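Local coordinates for protein periplasmic beta-glucosidase (Pseudomonas aeruginosa, PDB 6R5T) that probably hydrolyses terminal, non-reducing beta-D-glucosyl residues to release beta-D-glucose, as a periplasmic glycoside hydrolase of family 3, at residues A[78-87]-A[395-403]; A[172-181]-A[216-226]. The protein carries 1 engineered substitution. All coordinates share one frame; numbering follows the deposited sequence.

Contact 1 (A[78-87]-A[395-403]); sequences YDVAHGHRTI and IGSWSAAGV. With BGC (beta-D-glucopyranose), chain C; GAL (beta-D-galactopyranose), chain B.
Ala401 sets its CB over one face of the His84 imidazole, a CH-pi contact 4.1 Å from CB to the ring centroid, while the rim of that ring meets Tyr78 CD2. The Tyr78 ring in turn receives Ala401 N at its edge, and its CE2 packs on Ala400 CB. His82 uses its edge: NE2 donates to Ser397 O at 2.7 Å, almost in the ring plane, and CE1 lies beside Ile395 O. Its CG stands between the backbone N and the carbonyl carbon (chi1 58°), which brings NE2 to the 395-403 loop. The Trp398 indole slants past Asp79, carboxylate and ring planes 60° apart. Asp79 takes two sugar hydroxyls, BGC O2 on OD1 at 2.5 Å and BGC O3 on OD2 at 2.7 Å, and Trp398 CH2 comes to 3.3 Å from GAL O4, so the pair forms one wall of the glycan pocket. The type II' turn from Ser399 to Gly402 enters the bend of 78-87, and three waters bridge the backbones; one links His82 N, Gly83 O and Trp398 O. The contact joins the loop after strand 75-78 of the TIM-barrel-like domain to the loop after helix 391-394 of the C-terminal domain. Helix 100-116 packs against Val80 and His84, and His84 NE2 and Arg85 NE share Asp117.

Contact 2 (A[172-181]-A[216-226]); sequences MAAVKHFALY and AGAVMVSLNTI. With BGC (beta-D-glucopyranose), chain C.
Lys176 CB packs on Met220 CB at 3.8 Å, and from this meeting of neighbouring strands both chains go on to the glucose. Lys176 NZ donates to BGC O1 at 2.8 Å and to BGC O2 at 3.0 Å, and Met220 brings SD to 3.5 Å from BGC O2. His177 NE2 shares a hydrogen bond of 2.7 Å with BGC O1, which lies at the imidazole edge. The next shell fixes the imidazole: Lys176 CG sits over the centre of one face and Tyr181 CE2 over the other, while ND1 is hydrogen-bonded to Asp128 OD2. Lys176 CG lies between its backbone N and carbonyl carbon (chi1 70°), and the chain is extended from there, a straight arm whose NZ also meets Phe123 O. The strands that carry these groups, 172-178 and 218-221, run parallel. Met220 N donates to Val175 O and Phe178 N to Met220 O, both nearly straight at 171° and 175°. Between these bonds the register slips by one residue, a beta bulge, and cis peptides precede His177 and Ala179. Val175, Val219, Phe178 and Val221 share the opposite side of the sheet from Ala174 and Ala218; Phe178 CB presses on Val219 CG1 at 3.4 Å, and its ring meets Tyr208 edge to face. Past the strands, Asn224 ND2 donates to Ala179 O at 3.2 Å with that oxygen in its amide plane, and Ser222 OG donates to Asn224 OD1, so both ends of the amide are held. The outcome is a polar floor at BGC O1 and O2: O1 is held by both Lys176 NZ and His177 NE2, the lysine would probably polarise the hydroxyls it binds, and the sandwiched imidazole has little freedom to turn.

Overall arrangement
From the N terminus, the chain forms the first strands of the eight-stranded parallel sheet and enters contact 1 at 78-87, just past strand 75-78. It then reaches contact 2, where 172-181 and 216-226 close a short loop holding helices 197-204 and 206-213, a beta-alpha-beta crossover between adjacent strands of the same sheet. Much later, in the C-terminal domain, 395-403 returns to 78-87, so contact 2 is nested inside the long loop closed by contact 1. One contact is internal to the barrel-like domain, the other ties two domains together. Their centres lie about 19 Å apart, yet Asp79 OD1 and Lys176 NZ make a weak ion pair (3.2 Å) and both touch the same glucose.

Contact 1 (A[78-87]-A[395-403])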
loop_
_atom_site.group_PDB
_atom_site.type_symbol
_atom_site.label_atom_id
_atom_site.label_comp_id
_atom_site.label_asym_id
_atom_site.label_seq_id
_atom_site.Cartn_x
_atom_site.Cartn_y
_atom_site.Cartn_z
ATOM N N TYR A 78 -10.754 -2.347 -31.242
ATOM C CA TYR A 78 -10.688 -3.598 -30.453
ATOM C C TYR A 78 -9.516 -3.538 -29.486
ATOM O O TYR A 78 -8.675 -2.681 -29.577
ATOM C CB TYR A 78 -10.579 -4.756 -31.412
ATOM C CG TYR A 78 -10.836 -6.145 -30.885
ATOM C CD1 TYR A 78 -11.888 -6.425 -30.034
ATOM C CD2 TYR A 78 -10.025 -7.183 -31.298
ATOM C CE1 TYR A 78 -12.141 -7.712 -29.588
ATOM C CE2 TYR A 78 -10.280 -8.486 -30.881
ATOM C CZ TYR A 78 -11.344 -8.737 -30.032
ATOM O OH TYR A 78 -11.631 -10.014 -29.634
ATOM N N ASP A 79 -9.528 -4.457 -28.542
ATOM C CA ASP A 79 -8.506 -4.642 -27.471
ATOM C C ASP A 79 -7.454 -5.612 -28.031
ATOM O O ASP A 79 -7.421 -6.765 -27.660
ATOM C CB ASP A 79 -9.199 -5.113 -26.201
ATOM C CG ASP A 79 -9.938 -4.004 -25.465
ATOM O OD1 ASP A 79 -9.256 -3.005 -25.101
ATOM O OD2 ASP A 79 -11.163 -4.135 -25.209
ATOM N N VAL A 80 -6.625 -5.117 -28.924
ATOM C CA VAL A 80 -5.485 -5.847 -29.489
ATOM C C VAL A 80 -4.299 -5.510 -28.593
ATOM O O VAL A 80 -3.644 -4.524 -28.788
ATOM C CB VAL A 80 -5.277 -5.519 -30.967
ATOM C CG1 VAL A 80 -4.131 -6.287 -31.498
ATOM C CG2 VAL A 80 -6.506 -5.836 -31.786
ATOM N N ALA A 81 -4.180 -6.261 -27.516
ATOM C CA ALA A 81 -3.248 -5.953 -26.405
ATOM C C ALA A 81 -1.878 -6.594 -26.645
ATOM O O ALA A 81 -0.874 -5.929 -26.422
ATOM C CB ALA A 81 -3.880 -6.456 -25.135
ATOM N N HIS A 82 -1.844 -7.876 -27.026
ATOM C CA HIS A 82 -0.594 -8.631 -27.251
ATOM C C HIS A 82 -0.841 -9.630 -28.376
ATOM O O HIS A 82 -0.433 -10.784 -28.251
ATOM C CB HIS A 82 -0.089 -9.293 -25.958
ATOM C CG HIS A 82 -1.026 -10.236 -25.301
ATOM N ND1 HIS A 82 -0.903 -11.591 -25.417
ATOM C CD2 HIS A 82 -2.102 -10.021 -24.527
ATOM C CE1 HIS A 82 -1.872 -12.181 -24.728
ATOM N NE2 HIS A 82 -2.647 -11.238 -24.197
ATOM N N GLY A 83 -1.526 -9.166 -29.422
ATOM C CA GLY A 83 -1.871 -10.053 -30.545
ATOM C C GLY A 83 -3.298 -9.891 -30.912
ATOM O O GLY A 83 -4.131 -9.602 -30.042
ATOM N N HIS A 84 -3.608 -10.111 -32.193
ATOM C CA HIS A 84 -4.987 -10.127 -32.688
ATOM C C HIS A 84 -5.506 -11.544 -32.846
ATOM O O HIS A 84 -6.310 -11.967 -32.061
ATOM C CB HIS A 84 -5.076 -9.264 -33.958
ATOM C CG HIS A 84 -6.453 -9.261 -34.487
ATOM N ND1 HIS A 84 -7.495 -8.860 -33.717
ATOM C CD2 HIS A 84 -6.967 -9.665 -35.674
ATOM C CE1 HIS A 84 -8.623 -8.974 -34.402
ATOM N NE2 HIS A 84 -8.338 -9.471 -35.608
ATOM N N ARG A 85 -4.977 -12.285 -33.815
ATOM C CA ARG A 85 -5.290 -13.726 -33.992
ATOM C C ARG A 85 -4.077 -14.569 -33.622
ATOM O O ARG A 85 -4.287 -15.571 -32.933
ATOM C CB ARG A 85 -5.750 -14.013 -35.433
ATOM C CG ARG A 85 -7.177 -13.593 -35.714
ATOM C CD ARG A 85 -7.637 -13.782 -37.177
ATOM N NE ARG A 85 -7.124 -12.710 -38.010
ATOM C CZ ARG A 85 -6.024 -12.726 -38.733
ATOM N NH1 ARG A 85 -5.279 -13.819 -38.819
ATOM N NH2 ARG A 85 -5.608 -11.630 -39.349
ATOM N N THR A 86 -2.882 -14.153 -34.021
ATOM C CA THR A 86 -1.641 -14.783 -33.540
ATOM C C THR A 86 -1.311 -14.090 -32.210
ATOM O O THR A 86 -0.994 -12.900 -32.214
ATOM C CB THR A 86 -0.477 -14.667 -34.502
ATOM O OG1 THR A 86 -0.863 -15.143 -35.788
ATOM C CG2 THR A 86 0.696 -15.434 -33.994
ATOM N N ILE A 87 -1.448 -14.826 -31.121
ATOM C CA ILE A 87 -1.250 -14.214 -29.782
ATOM C C ILE A 87 0.206 -14.367 -29.362
ATOM O O ILE A 87 0.757 -15.459 -29.312
ATOM C CB ILE A 87 -2.249 -14.802 -28.792
ATOM C CG1 ILE A 87 -3.689 -14.710 -29.321
ATOM C CG2 ILE A 87 -2.075 -14.112 -27.453
ATOM C CD1 ILE A 87 -4.076 -13.336 -29.889
ATOM N N ILE A 395 -2.639 -18.669 -24.001
ATOM C CA ILE A 395 -2.820 -17.393 -24.748
ATOM C C ILE A 395 -3.017 -16.208 -23.811
ATOM O O ILE A 395 -3.042 -15.099 -24.311
ATOM C CB ILE A 395 -3.930 -17.487 -25.822
ATOM C CG1 ILE A 395 -5.328 -17.731 -25.257
ATOM C CG2 ILE A 395 -3.530 -18.521 -26.828
ATOM C CD1 ILE A 395 -6.412 -17.640 -26.305
ATOM N N GLY A 396 -3.230 -16.425 -22.514
ATOM C CA GLY A 396 -3.275 -15.342 -21.536
ATOM C C GLY A 396 -4.601 -14.623 -21.475
ATOM O O GLY A 396 -5.567 -15.002 -22.189
ATOM N N SER A 397 -4.664 -13.637 -20.596
ATOM C CA SER A 397 -5.779 -12.681 -20.567
ATOM C C SER A 397 -5.649 -11.696 -21.742
ATOM O O SER A 397 -4.550 -11.585 -22.323
ATOM C CB SER A 397 -5.849 -11.982 -19.249
ATOM O OG SER A 397 -4.707 -11.162 -19.123
ATOM N N TRP A 398 -6.751 -11.035 -22.075
ATOM C CA TRP A 398 -6.866 -10.027 -23.166
ATOM C C TRP A 398 -6.262 -10.637 -24.432
ATOM O O TRP A 398 -5.361 -10.052 -25.059
ATOM C CB TRP A 398 -6.256 -8.671 -22.788
ATOM C CG TRP A 398 -7.018 -7.960 -21.680
ATOM C CD1 TRP A 398 -6.594 -7.768 -20.397
ATOM C CD2 TRP A 398 -8.313 -7.317 -21.756
ATOM N NE1 TRP A 398 -7.577 -7.135 -19.653
ATOM C CE2 TRP A 398 -8.618 -6.811 -20.471
ATOM C CE3 TRP A 398 -9.250 -7.113 -22.779
ATOM C CZ2 TRP A 398 -9.806 -6.132 -20.194
ATOM C CZ3 TRP A 398 -10.432 -6.462 -22.500
ATOM C CH2 TRP A 398 -10.719 -5.987 -21.220
ATOM N N SER A 399 -6.804 -11.786 -24.780
ATOM C CA SER A 399 -6.291 -12.579 -25.924
ATOM C C SER A 399 -7.046 -12.234 -27.206
ATOM O O SER A 399 -6.800 -12.908 -28.212
ATOM C CB SER A 399 -6.360 -14.041 -25.612
ATOM O OG SER A 399 -7.682 -14.455 -25.374
ATOM N N ALA A 400 -7.851 -11.167 -27.220
ATOM C CA ALA A 400 -8.388 -10.603 -28.478
ATOM C C ALA A 400 -9.089 -11.720 -29.279
ATOM O O ALA A 400 -9.910 -12.414 -28.701
ATOM C CB ALA A 400 -7.257 -9.918 -29.243
ATOM N N ALA A 401 -8.764 -11.865 -30.554
ATOM C CA ALA A 401 -9.415 -12.860 -31.440
ATOM C C ALA A 401 -8.633 -14.168 -31.469
ATOM O O ALA A 401 -8.901 -15.015 -32.348
ATOM C CB ALA A 401 -9.580 -12.291 -32.809
ATOM N N GLY A 402 -7.702 -14.366 -30.536
ATOM C CA GLY A 402 -6.987 -15.650 -30.460
ATOM C C GLY A 402 -7.940 -16.803 -30.256
ATOM O O GLY A 402 -8.878 -16.731 -29.420
ATOM N N VAL A 403 -7.626 -17.896 -30.932
ATOM C CA VAL A 403 -8.437 -19.125 -30.890
ATOM C C VAL A 403 -7.685 -20.134 -30.036
ATOM O O VAL A 403 -6.624 -20.610 -30.476
ATOM C CB VAL A 403 -8.619 -19.646 -32.325
ATOM C CG1 VAL A 403 -9.447 -20.900 -32.321
ATOM C CG2 VAL A 403 -9.237 -18.600 -33.225
HETATM C C2 BGC C . -10.386 -1.896 -22.436
HETATM C C3 BGC C . -11.910 -1.672 -22.523
HETATM C C4 BGC C . -12.528 -2.517 -21.376
HETATM C C5 BGC C . -11.953 -1.960 -20.061
HETATM C C6 BGC C . -12.421 -2.727 -18.843
HETATM C C1 BGC C . -9.895 -1.478 -21.045
HETATM O O1 BGC C . -8.547 -1.829 -21.035
HETATM O O2 BGC C . -9.633 -1.176 -23.404
HETATM O O3 BGC C . -12.382 -2.178 -23.788
HETATM O O4 BGC C . -13.951 -2.327 -21.414
HETATM O O5 BGC C . -10.580 -2.216 -20.036
HETATM O O6 BGC C . -11.878 -2.133 -17.658
HETATM C C1 GAL B . -14.739 -3.509 -21.592
HETATM C C2 GAL B . -14.476 -4.199 -22.946
HETATM C C3 GAL B . -15.429 -5.394 -23.058
HETATM C C4 GAL B . -15.172 -6.332 -21.854
HETATM C C5 GAL B . -15.338 -5.518 -20.555
HETATM C C6 GAL B . -14.966 -6.339 -19.326
HETATM O O2 GAL B . -14.697 -3.269 -23.994
HETATM O O3 GAL B . -15.123 -6.081 -24.289
HETATM O O4 GAL B . -13.805 -6.778 -22.013
HETATM O O5 GAL B . -14.427 -4.364 -20.510
HETATM O O6 GAL B . -15.074 -5.502 -18.148
HETATM O O HOH W 1 -8.407 -8.647 -25.813
HETATM O O HOH W 2 -4.151 -9.254 -27.370
HETATM O O HOH W 3 -5.434 -18.019 -32.807
#

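Contact 2 (A[172-181]-A[216-226])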
loop_
_atom_site.group_PDB
_atom_site.type_symbol
_atom_site.label_atom_id
_atom_site.label_comp_id
_atom_site.label_asym_id
_atom_site.label_seq_id
_atom_site.Cartn_x
_atom_site.Cartn_y
_atom_site.Cartn_z
ATOM N N MET A 172 -4.524 2.871 -35.406
ATOM C CA MET A 172 -4.277 3.948 -34.435
ATOM C C MET A 172 -4.136 3.337 -33.037
ATOM O O MET A 172 -4.856 2.391 -32.697
ATOM C CB MET A 172 -5.447 4.936 -34.413
ATOM C CG MET A 172 -5.272 6.022 -33.417
ATOM S SD MET A 172 -6.532 7.362 -33.579
ATOM C CE MET A 172 -6.017 8.058 -35.148
ATOM N N ALA A 173 -3.192 3.855 -32.271
ATOM C CA ALA A 173 -2.961 3.433 -30.868
ATOM C C ALA A 173 -3.822 4.362 -29.992
ATOM O O ALA A 173 -3.730 5.592 -30.122
ATOM C CB ALA A 173 -1.522 3.583 -30.488
ATOM N N ALA A 174 -4.613 3.796 -29.106
ATOM C CA ALA A 174 -5.292 4.500 -28.016
ATOM C C ALA A 174 -4.581 4.054 -26.718
ATOM O O ALA A 174 -4.928 3.035 -26.180
ATOM C CB ALA A 174 -6.776 4.198 -28.003
ATOM N N VAL A 175 -3.594 4.837 -26.318
ATOM C CA VAL A 175 -2.755 4.543 -25.125
ATOM C C VAL A 175 -3.679 4.560 -23.900
ATOM O O VAL A 175 -4.605 5.386 -23.794
ATOM C CB VAL A 175 -1.557 5.479 -24.979
ATOM C CG1 VAL A 175 -1.930 6.942 -24.835
ATOM C CG2 VAL A 175 -0.671 5.020 -23.833
ATOM N N LYS A 176 -3.409 3.646 -22.964
ATOM C CA LYS A 176 -4.314 3.500 -21.779
ATOM C C LYS A 176 -3.438 3.113 -20.573
ATOM O O LYS A 176 -2.303 2.682 -20.770
ATOM C CB LYS A 176 -5.397 2.467 -22.077
ATOM C CG LYS A 176 -4.945 1.021 -22.175
ATOM C CD LYS A 176 -6.034 0.103 -22.666
ATOM C CE LYS A 176 -5.691 -1.352 -22.638
ATOM N NZ LYS A 176 -6.798 -2.137 -23.239
ATOM N N HIS A 177 -3.928 3.278 -19.352
ATOM C CA HIS A 177 -5.195 3.862 -18.941
ATOM C C HIS A 177 -4.864 5.200 -18.271
ATOM O O HIS A 177 -4.240 5.199 -17.212
ATOM C CB HIS A 177 -5.931 2.947 -17.972
ATOM C CG HIS A 177 -6.230 1.588 -18.492
ATOM N ND1 HIS A 177 -5.356 0.533 -18.297
ATOM C CD2 HIS A 177 -7.326 1.102 -19.126
ATOM C CE1 HIS A 177 -5.941 -0.547 -18.823
ATOM N NE2 HIS A 177 -7.091 -0.233 -19.342
ATOM N N PHE A 178 -5.209 6.328 -18.885
ATOM C CA PHE A 178 -4.723 7.650 -18.422
ATOM C C PHE A 178 -5.627 8.061 -17.275
ATOM O O PHE A 178 -6.804 8.397 -17.522
ATOM C CB PHE A 178 -4.797 8.606 -19.611
ATOM C CG PHE A 178 -4.129 9.923 -19.376
ATOM C CD1 PHE A 178 -2.785 9.993 -19.112
ATOM C CD2 PHE A 178 -4.844 11.109 -19.495
ATOM C CE1 PHE A 178 -2.152 11.218 -18.958
ATOM C CE2 PHE A 178 -4.227 12.338 -19.284
ATOM C CZ PHE A 178 -2.867 12.395 -19.022
ATOM N N ALA A 179 -5.158 8.040 -16.001
ATOM C CA ALA A 179 -3.786 7.747 -15.606
ATOM C C ALA A 179 -3.785 7.094 -14.224
ATOM O O ALA A 179 -4.714 7.282 -13.448
ATOM C CB ALA A 179 -2.968 9.025 -15.555
ATOM N N LEU A 180 -2.643 6.444 -13.935
ATOM C CA LEU A 180 -2.230 5.975 -12.592
ATOM C C LEU A 180 -2.993 4.717 -12.169
ATOM O O LEU A 180 -2.939 4.355 -10.984
ATOM C CB LEU A 180 -2.436 7.061 -11.529
ATOM C CG LEU A 180 -1.964 8.477 -11.843
ATOM C CD1 LEU A 180 -2.088 9.339 -10.604
ATOM C CD2 LEU A 180 -0.568 8.509 -12.417
ATOM N N TYR A 181 -3.682 4.073 -13.098
ATOM C CA TYR A 181 -4.649 3.000 -12.798
ATOM C C TYR A 181 -3.993 1.851 -12.013
ATOM O O TYR A 181 -4.631 1.255 -11.141
ATOM C CB TYR A 181 -5.225 2.563 -14.136
ATOM C CG TYR A 181 -6.277 1.494 -14.120
ATOM C CD1 TYR A 181 -7.293 1.423 -13.194
ATOM C CD2 TYR A 181 -6.255 0.566 -15.134
ATOM C CE1 TYR A 181 -8.223 0.378 -13.238
ATOM C CE2 TYR A 181 -7.199 -0.428 -15.235
ATOM C CZ TYR A 181 -8.167 -0.545 -14.264
ATOM O OH TYR A 181 -9.075 -1.572 -14.371
ATOM N N ALA A 216 0.737 9.032 -30.636
ATOM C CA ALA A 216 -0.495 8.248 -30.443
ATOM C C ALA A 216 -1.703 9.103 -30.855
ATOM O O ALA A 216 -1.797 10.267 -30.417
ATOM C CB ALA A 216 -0.627 7.825 -29.002
ATOM N N GLY A 217 -2.636 8.512 -31.605
ATOM C CA GLY A 217 -3.838 9.240 -32.063
ATOM C C GLY A 217 -4.899 9.351 -30.992
ATOM O O GLY A 217 -5.763 10.265 -31.093
ATOM N N ALA A 218 -4.862 8.502 -29.969
ATOM C CA ALA A 218 -5.944 8.510 -28.974
ATOM C C ALA A 218 -5.412 8.174 -27.581
ATOM O O ALA A 218 -4.342 7.595 -27.447
ATOM C CB ALA A 218 -7.041 7.579 -29.370
ATOM N N VAL A 219 -6.168 8.634 -26.595
ATOM C CA VAL A 219 -5.892 8.310 -25.179
ATOM C C VAL A 219 -7.178 7.764 -24.544
ATOM O O VAL A 219 -8.227 8.412 -24.642
ATOM C CB VAL A 219 -5.396 9.560 -24.438
ATOM C CG1 VAL A 219 -5.357 9.291 -22.916
ATOM C CG2 VAL A 219 -4.090 10.036 -24.972
ATOM N N MET A 220 -7.110 6.591 -23.902
ATOM C CA MET A 220 -8.248 6.010 -23.170
ATOM C C MET A 220 -8.103 6.385 -21.690
ATOM O O MET A 220 -7.054 6.112 -21.099
ATOM C CB MET A 220 -8.351 4.495 -23.336
ATOM C CG MET A 220 -9.527 4.009 -22.586
ATOM S SD MET A 220 -9.762 2.241 -22.767
ATOM C CE MET A 220 -10.854 2.310 -24.193
ATOM N N VAL A 221 -9.114 7.044 -21.168
ATOM C CA VAL A 221 -9.143 7.568 -19.785
ATOM C C VAL A 221 -9.417 6.417 -18.814
ATOM O O VAL A 221 -10.166 5.505 -19.130
ATOM C CB VAL A 221 -10.131 8.734 -19.697
ATOM C CG1 VAL A 221 -10.137 9.298 -18.296
ATOM C CG2 VAL A 221 -9.747 9.792 -20.738
ATOM N N SER A 222 -8.804 6.474 -17.646
ATOM C CA SER A 222 -8.911 5.401 -16.637
ATOM C C SER A 222 -10.186 5.478 -15.804
ATOM O O SER A 222 -10.937 6.478 -15.830
ATOM C CB SER A 222 -7.669 5.424 -15.801
ATOM O OG SER A 222 -7.660 6.542 -14.950
ATOM N N LEU A 223 -10.416 4.426 -15.029
ATOM C CA LEU A 223 -11.633 4.281 -14.209
ATOM C C LEU A 223 -11.445 4.762 -12.775
ATOM O O LEU A 223 -12.464 4.845 -12.085
ATOM C CB LEU A 223 -12.014 2.804 -14.209
ATOM C CG LEU A 223 -12.595 2.245 -15.508
ATOM C CD1 LEU A 223 -12.642 0.715 -15.401
ATOM C CD2 LEU A 223 -13.970 2.781 -15.759
ATOM N N ASN A 224 -10.217 5.001 -12.347
ATOM C CA ASN A 224 -9.918 5.308 -10.931
ATOM C C ASN A 224 -9.998 6.820 -10.621
ATOM O O ASN A 224 -9.887 7.679 -11.544
ATOM C CB ASN A 224 -8.485 4.896 -10.584
ATOM C CG ASN A 224 -7.451 5.436 -11.545
ATOM O OD1 ASN A 224 -7.374 5.001 -12.704
ATOM N ND2 ASN A 224 -6.643 6.395 -11.103
ATOM N N THR A 225 -10.169 7.129 -9.328
ATOM C CA THR A 225 -9.878 8.483 -8.811
ATOM C C THR A 225 -8.376 8.723 -8.837
ATOM O O THR A 225 -7.559 7.757 -8.639
ATOM C CB THR A 225 -10.442 8.706 -7.408
ATOM O OG1 THR A 225 -9.893 7.730 -6.513
ATOM C CG2 THR A 225 -11.935 8.645 -7.370
ATOM N N ILE A 226 -8.005 9.976 -8.995
ATOM C CA ILE A 226 -6.620 10.477 -8.803
ATOM C C ILE A 226 -6.744 11.553 -7.735
ATOM O O ILE A 226 -7.404 12.576 -8.000
ATOM C CB ILE A 226 -6.031 11.043 -10.099
ATOM C CG1 ILE A 226 -5.911 9.933 -11.132
ATOM C CG2 ILE A 226 -4.730 11.801 -9.837
ATOM C CD1 ILE A 226 -5.600 10.444 -12.504
HETATM C C2 BGC C . -10.386 -1.896 -22.436
HETATM C C3 BGC C . -11.910 -1.672 -22.523
HETATM C C4 BGC C . -12.528 -2.517 -21.376
HETATM C C5 BGC C . -11.953 -1.960 -20.061
HETATM C C6 BGC C . -12.421 -2.727 -18.843
HETATM C C1 BGC C . -9.895 -1.478 -21.045
HETATM O O1 BGC C . -8.547 -1.829 -21.035
HETATM O O2 BGC C . -9.633 -1.176 -23.404
HETATM O O3 BGC C . -12.382 -2.178 -23.788
HETATM O O4 BGC C . -13.951 -2.327 -21.414
HETATM O O5 BGC C . -10.580 -2.216 -20.036
HETATM O O6 BGC C . -11.878 -2.133 -17.658
#